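Local atomic coordinates of L-lysine 6-monooxygenase (Pseudomonas syringae pv. tomato, PDB entry 5CQF), a protein that probably catalyses the FAD- and NADPH-dependent hydroxylation of the side-chain amine of L-lysine, a step of siderophore biosynthesis. Residues D76-T79 / P80-P83; F87-A90 / M91-D95. One frame throughout, in Å; residues are numbered along the deposited sequence.

Contact 1 of 2, residues D76-T79 / P80-P83; sequences DLVT and PRNP
Val78 and Arg81 meet across a tight turn in which one carbonyl serves two backbone donors. Val78 O accepts from Asn82 N at 2.7 Å, in the carbonyl plane and nearly straight, and more weakly from Arg81 N at 3.0 Å. The side chain of Arg81 leaves with CG anti to its backbone N (chi1 173°) and stays extended until the bend at chi3 (58°) turns the guanidinium back, and NH2 comes beside the valine side chain, 3.7 Å from Val78 CG1. Val78 O itself lies over one face of the guanidinium, toward its rim. NH2 also gives a hydrogen bond to a water that donates to Leu77 O, while its charge is met by Asp34 of helix 23-37, which takes Asn82 ND2 as well. Before the turn, Asp76 folds its carboxylate over the chain: OD1 receives Val78 N at 2.8 Å from above the carboxylate plane, an Asx turn, and Thr79 N on its syn lone pair at 2.7 Å. Thr79 OG1, set beside its own backbone N (chi1 -67°), donates to Asp76 OD2 at 2.7 Å; OD2 also takes Phe89 N. The buried carboxylate is gripped through both oxygens, which should restrict its rotation and probably stabilises it as an anion.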
ATOM      1  N   ASP A  76      -7.694   6.412 -19.998  1.00 34.52           N
ATOM      2  CA  ASP A  76      -6.854   7.186 -20.896  1.00 34.44           C
ATOM      3  C   ASP A  76      -7.752   7.938 -21.872  1.00 34.83           C
ATOM      4  O   ASP A  76      -8.954   8.056 -21.614  1.00 32.69           O
ATOM      5  CB  ASP A  76      -5.837   6.261 -21.614  1.00 34.44           C
ATOM      6  CG  ASP A  76      -6.475   5.216 -22.555  1.00 33.82           C
ATOM      7  OD1 ASP A  76      -7.576   5.403 -23.071  1.00 32.53           O
ATOM      8  OD2 ASP A  76      -5.848   4.161 -22.781  1.00 33.60           O
ATOM      9  N   LEU A  77      -7.197   8.431 -22.994  1.00 35.66           N
ATOM     10  CA  LEU A  77      -7.961   9.278 -23.926  1.00 36.33           C
ATOM     11  C   LEU A  77      -8.874   8.534 -24.849  1.00 35.15           C
ATOM     12  O   LEU A  77      -9.636   9.191 -25.570  1.00 35.62           O
ATOM     13  CB  LEU A  77      -7.042  10.141 -24.801  1.00 38.89           C
ATOM     14  CG  LEU A  77      -6.419  11.328 -24.098  1.00 41.98           C
ATOM     15  CD1 LEU A  77      -5.342  11.921 -24.981  1.00 44.18           C
ATOM     16  CD2 LEU A  77      -7.445  12.399 -23.704  1.00 42.46           C
ATOM     17  N   VAL A  78      -8.798   7.198 -24.888  1.00 33.85           N
ATOM     18  CA  VAL A  78      -9.618   6.429 -25.873  1.00 33.61           C
ATOM     19  C   VAL A  78     -10.277   5.175 -25.393  1.00 32.07           C
ATOM     20  O   VAL A  78     -11.356   4.847 -25.855  1.00 32.45           O
ATOM     21  CB  VAL A  78      -8.808   6.046 -27.133  1.00 34.58           C
ATOM     22  CG1 VAL A  78      -8.320   7.302 -27.804  1.00 34.73           C
ATOM     23  CG2 VAL A  78      -7.623   5.139 -26.801  1.00 33.99           C
ATOM     24  N   THR A  79      -9.615   4.472 -24.487  1.00 32.05           N
ATOM     25  CA  THR A  79      -9.983   3.117 -24.096  1.00 32.05           C
ATOM     26  C   THR A  79     -11.399   3.015 -23.540  1.00 34.11           C
ATOM     27  O   THR A  79     -12.069   2.041 -23.825  1.00 35.49           O
ATOM     28  CB  THR A  79      -8.954   2.572 -23.089  1.00 31.64           C
ATOM     29  OG1 THR A  79      -7.697   2.390 -23.731  1.00 30.97           O
ATOM     30  CG2 THR A  79      -9.404   1.261 -22.432  1.00 32.02           C
ATOM     31  N   PRO A  80     -11.865   3.993 -22.715  1.00 35.05           N
ATOM     32  CA  PRO A  80     -13.220   3.788 -22.157  1.00 35.17           C
ATOM     33  C   PRO A  80     -14.284   3.839 -23.216  1.00 34.71           C
ATOM     34  O   PRO A  80     -15.360   3.282 -23.028  1.00 38.14           O
ATOM     35  CB  PRO A  80     -13.390   4.931 -21.130  1.00 34.99           C
ATOM     36  CG  PRO A  80     -12.028   5.423 -20.849  1.00 35.37           C
ATOM     37  CD  PRO A  80     -11.201   5.155 -22.104  1.00 34.64           C
ATOM     38  N   ARG A  81     -13.962   4.493 -24.323  1.00 34.57           N
ATOM     39  CA  ARG A  81     -14.809   4.563 -25.522  1.00 35.06           C
ATOM     40  C   ARG A  81     -14.513   3.407 -26.475  1.00 37.75           C
ATOM     41  O   ARG A  81     -15.440   2.796 -27.003  1.00 39.61           O
ATOM     42  CB  ARG A  81     -14.548   5.872 -26.264  1.00 34.80           C
ATOM     43  CG  ARG A  81     -15.253   5.956 -27.604  1.00 36.57           C
ATOM     44  CD  ARG A  81     -15.013   7.270 -28.336  1.00 37.34           C
ATOM     45  NE  ARG A  81     -13.593   7.503 -28.561  1.00 38.63           N
ATOM     46  CZ  ARG A  81     -12.848   6.906 -29.488  1.00 40.17           C
ATOM     47  NH1 ARG A  81     -13.378   6.053 -30.358  1.00 40.31           N
ATOM     48  NH2 ARG A  81     -11.550   7.187 -29.556  1.00 42.18           N
ATOM     49  N   ASN A  82     -13.222   3.115 -26.704  1.00 36.89           N
ATOM     50  CA  ASN A  82     -12.816   2.043 -27.638  1.00 38.24           C
ATOM     51  C   ASN A  82     -11.443   1.445 -27.283  1.00 35.28           C
ATOM     52  O   ASN A  82     -10.429   2.006 -27.632  1.00 35.64           O
ATOM     53  CB  ASN A  82     -12.775   2.605 -29.066  1.00 38.09           C
ATOM     54  CG  ASN A  82     -12.162   1.645 -30.045  1.00 39.59           C
ATOM     55  OD1 ASN A  82     -12.225   0.439 -29.869  1.00 40.50           O
ATOM     56  ND2 ASN A  82     -11.569   2.181 -31.094  1.00 40.83           N
ATOM     57  N   PRO A  83     -11.418   0.350 -26.550  1.00 33.99           N
ATOM     58  CA  PRO A  83     -10.150  -0.240 -26.158  1.00 35.09           C
ATOM     59  C   PRO A  83      -9.261  -0.708 -27.339  1.00 36.79           C
ATOM     60  O   PRO A  83      -8.088  -0.902 -27.145  1.00 37.67           O
ATOM     61  CB  PRO A  83     -10.578  -1.448 -25.329  1.00 34.61           C
ATOM     62  CG  PRO A  83     -11.920  -1.065 -24.791  1.00 34.45           C
ATOM     63  CD  PRO A  83     -12.551  -0.357 -25.933  1.00 34.90           C
TER
HETATM   64  O   HOH W   1     -11.179   9.397 -27.661  1.00 37.45           O

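Contact 2 of 2, residues F87-A90 / M91-D95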
ATOM      1  N   PHE A  87      -4.572   4.403 -30.212  1.00 37.84           N
ATOM      2  CA  PHE A  87      -4.078   5.454 -29.309  1.00 36.93           C
ATOM      3  C   PHE A  87      -4.181   5.144 -27.811  1.00 34.48           C
ATOM      4  O   PHE A  87      -3.973   6.013 -26.978  1.00 33.89           O
ATOM      5  CB  PHE A  87      -4.796   6.740 -29.643  1.00 37.64           C
ATOM      6  CG  PHE A  87      -4.886   6.980 -31.122  1.00 40.02           C
ATOM      7  CD1 PHE A  87      -3.731   7.251 -31.859  1.00 42.16           C
ATOM      8  CD2 PHE A  87      -6.094   6.891 -31.781  1.00 40.82           C
ATOM      9  CE1 PHE A  87      -3.786   7.463 -33.229  1.00 43.30           C
ATOM     10  CE2 PHE A  87      -6.162   7.101 -33.144  1.00 42.58           C
ATOM     11  CZ  PHE A  87      -5.007   7.385 -33.870  1.00 43.76           C
ATOM     12  N   SER A  88      -4.440   3.888 -27.481  1.00 34.15           N
ATOM     13  CA  SER A  88      -4.499   3.447 -26.094  1.00 32.82           C
ATOM     14  C   SER A  88      -3.145   3.545 -25.402  1.00 32.63           C
ATOM     15  O   SER A  88      -2.119   3.547 -26.043  1.00 33.10           O
ATOM     16  CB  SER A  88      -5.027   2.018 -26.033  1.00 32.93           C
ATOM     17  OG  SER A  88      -4.060   1.104 -26.514  1.00 34.24           O
ATOM     18  N   PHE A  89      -3.157   3.649 -24.079  1.00 32.18           N
ATOM     19  CA  PHE A  89      -1.953   3.727 -23.298  1.00 31.94           C
ATOM     20  C   PHE A  89      -1.179   2.412 -23.401  1.00 32.73           C
ATOM     21  O   PHE A  89       0.025   2.413 -23.365  1.00 34.52           O
ATOM     22  CB  PHE A  89      -2.317   3.987 -21.841  1.00 31.90           C
ATOM     23  CG  PHE A  89      -1.154   4.393 -20.981  1.00 31.34           C
ATOM     24  CD1 PHE A  89      -0.711   5.689 -20.978  1.00 31.37           C
ATOM     25  CD2 PHE A  89      -0.514   3.490 -20.197  1.00 32.08           C
ATOM     26  CE1 PHE A  89       0.347   6.080 -20.211  1.00 30.49           C
ATOM     27  CE2 PHE A  89       0.545   3.868 -19.390  1.00 32.01           C
ATOM     28  CZ  PHE A  89       0.973   5.183 -19.406  1.00 31.62           C
ATOM     29  N   ALA A  90      -1.876   1.290 -23.502  1.00 33.31           N
ATOM     30  CA  ALA A  90      -1.226   0.014 -23.745  1.00 34.25           C
ATOM     31  C   ALA A  90      -0.426   0.027 -25.054  1.00 34.95           C
ATOM     32  O   ALA A  90       0.709  -0.403 -25.069  1.00 35.19           O
ATOM     33  CB  ALA A  90      -2.242  -1.092 -23.755  1.00 35.37           C
HETATM   34  N   MSE A  91      -0.995   0.546 -26.134  1.00 35.35           N
HETATM   35  CA  MSE A  91      -0.247   0.736 -27.371  1.00 36.70           C
HETATM   36  C   MSE A  91       0.892   1.703 -27.221  1.00 36.33           C
HETATM   37  O   MSE A  91       1.933   1.546 -27.845  1.00 37.20           O
HETATM   38  CB  MSE A  91      -1.115   1.318 -28.474  1.00 39.74           C
HETATM   39  CG  MSE A  91      -2.090   0.310 -29.034  1.00 43.43           C
HETATM   40 SE   MSE A  91      -1.171  -1.002 -30.210  1.00 56.03          SE
HETATM   41  CE  MSE A  91      -0.868   0.086 -31.831  1.00 51.92           C
ATOM     42  N   TYR A  92       0.708   2.755 -26.435  1.00 34.43           N
ATOM     43  CA  TYR A  92       1.825   3.647 -26.111  1.00 34.28           C
ATOM     44  C   TYR A  92       2.942   2.920 -25.395  1.00 34.35           C
ATOM     45  O   TYR A  92       4.097   3.084 -25.737  1.00 36.50           O
ATOM     46  CB  TYR A  92       1.342   4.827 -25.253  1.00 33.34           C
ATOM     47  CG  TYR A  92       2.402   5.612 -24.581  1.00 31.43           C
ATOM     48  CD1 TYR A  92       3.217   6.455 -25.284  1.00 32.15           C
ATOM     49  CD2 TYR A  92       2.566   5.519 -23.234  1.00 31.18           C
ATOM     50  CE1 TYR A  92       4.188   7.193 -24.652  1.00 32.55           C
ATOM     51  CE2 TYR A  92       3.522   6.246 -22.579  1.00 31.38           C
ATOM     52  CZ  TYR A  92       4.324   7.092 -23.289  1.00 33.13           C
ATOM     53  OH  TYR A  92       5.264   7.807 -22.580  1.00 34.85           O
ATOM     54  N   LEU A  93       2.621   2.133 -24.386  1.00 33.85           N
ATOM     55  CA  LEU A  93       3.679   1.469 -23.651  1.00 34.57           C
ATOM     56  C   LEU A  93       4.400   0.482 -24.543  1.00 36.99           C
ATOM     57  O   LEU A  93       5.604   0.324 -24.433  1.00 37.19           O
ATOM     58  CB  LEU A  93       3.172   0.707 -22.445  1.00 32.93           C
ATOM     59  CG  LEU A  93       2.761   1.539 -21.268  1.00 32.99           C
ATOM     60  CD1 LEU A  93       2.288   0.611 -20.152  1.00 32.16           C
ATOM     61  CD2 LEU A  93       3.907   2.437 -20.853  1.00 32.69           C
ATOM     62  N   LYS A  94       3.650  -0.225 -25.366  1.00 38.82           N
ATOM     63  CA  LYS A  94       4.245  -1.225 -26.234  1.00 42.29           C
ATOM     64  C   LYS A  94       5.150  -0.556 -27.264  1.00 42.76           C
ATOM     65  O   LYS A  94       6.239  -1.024 -27.520  1.00 43.48           O
ATOM     66  CB  LYS A  94       3.156  -2.048 -26.923  1.00 44.99           C
ATOM     67  CG  LYS A  94       3.643  -2.972 -28.022  1.00 47.38           C
ATOM     68  CD  LYS A  94       2.624  -4.073 -28.260  1.00 49.59           C
ATOM     69  CE  LYS A  94       3.147  -5.142 -29.209  1.00 51.69           C
ATOM     70  NZ  LYS A  94       2.953  -4.718 -30.612  1.00 52.40           N
ATOM     71  N   ASP A  95       4.731   0.562 -27.816  1.00 41.84           N
ATOM     72  CA  ASP A  95       5.571   1.256 -28.772  1.00 44.48           C
ATOM     73  C   ASP A  95       6.873   1.729 -28.116  1.00 45.35           C
ATOM     74  O   ASP A  95       7.919   1.744 -28.766  1.00 47.17           O
ATOM     75  CB  ASP A  95       4.802   2.422 -29.373  1.00 45.88           C
ATOM     76  CG  ASP A  95       5.550   3.132 -30.484  1.00 46.55           C
ATOM     77  OD1 ASP A  95       5.947   2.470 -31.450  1.00 49.47           O
ATOM     78  OD2 ASP A  95       5.673   4.372 -30.416  1.00 47.11           O
TER
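Ser88 OG accepts from Met91 N at 3.1 Å with an almost straight N-H (165°), the N-cap bond that opens helix 89-96. The torsion chi1 of 72° places the hydroxyl between the backbone N and carbonyl carbon of Ser88, facing the amide three residues on. Next come the helical bonds from Tyr92 N to Ser88 O, Leu93 N to Phe89 O and Lys94 N to Ala90 O. Met91, present as selenomethionine, lays its CG against the capping hydroxyl, 3.3 Å from Ser88 OG, before its chain bends away toward Pro83 of a second subunit. On another side of the helix Phe89 and Tyr92 run side by side, both with CG anti to the backbone N. Tyr92 CD2 sits over one face of the Phe89 ring near its rim, 3.8 Å from Phe89 CE1, with the ring planes inclined at 48°. Leu93 CG reaches the same phenyl ring at 3.7 Å from Phe89 CE2. Phe89 also makes edge-to-face pairs with Tyr117 and Phe102. The phenol OH of Tyr92 is hydrogen-bonded to Asp116 and Arg98. The chemistry thus divides the first helical turn: a serine hydroxyl takes up the amide of Met91, and apolar contacts pack the aromatic flank.

In the fold
Contacts 1 and 2 follow one another along the chain, their centres about 11 Å apart, and illustrate how a loop can supply an acceptor to the start of the helix that follows it. Contact 1 occupies the loop after helix 57-64; contact 2 begins at the end of that loop and enters helix 89-96. They meet directly: Asp76 OD2 probably accepts a hydrogen bond from Phe89 N at 3.0 Å, which would add a second acceptor at the helix's first turn, beside the serine cap, and Val78 and Thr79 pack on residues 87-88. Helices 23-37 and 111-125 touch both regions. Both also pack against a second subunit, so this loop and helix lie at an interface of the four-chain assembly.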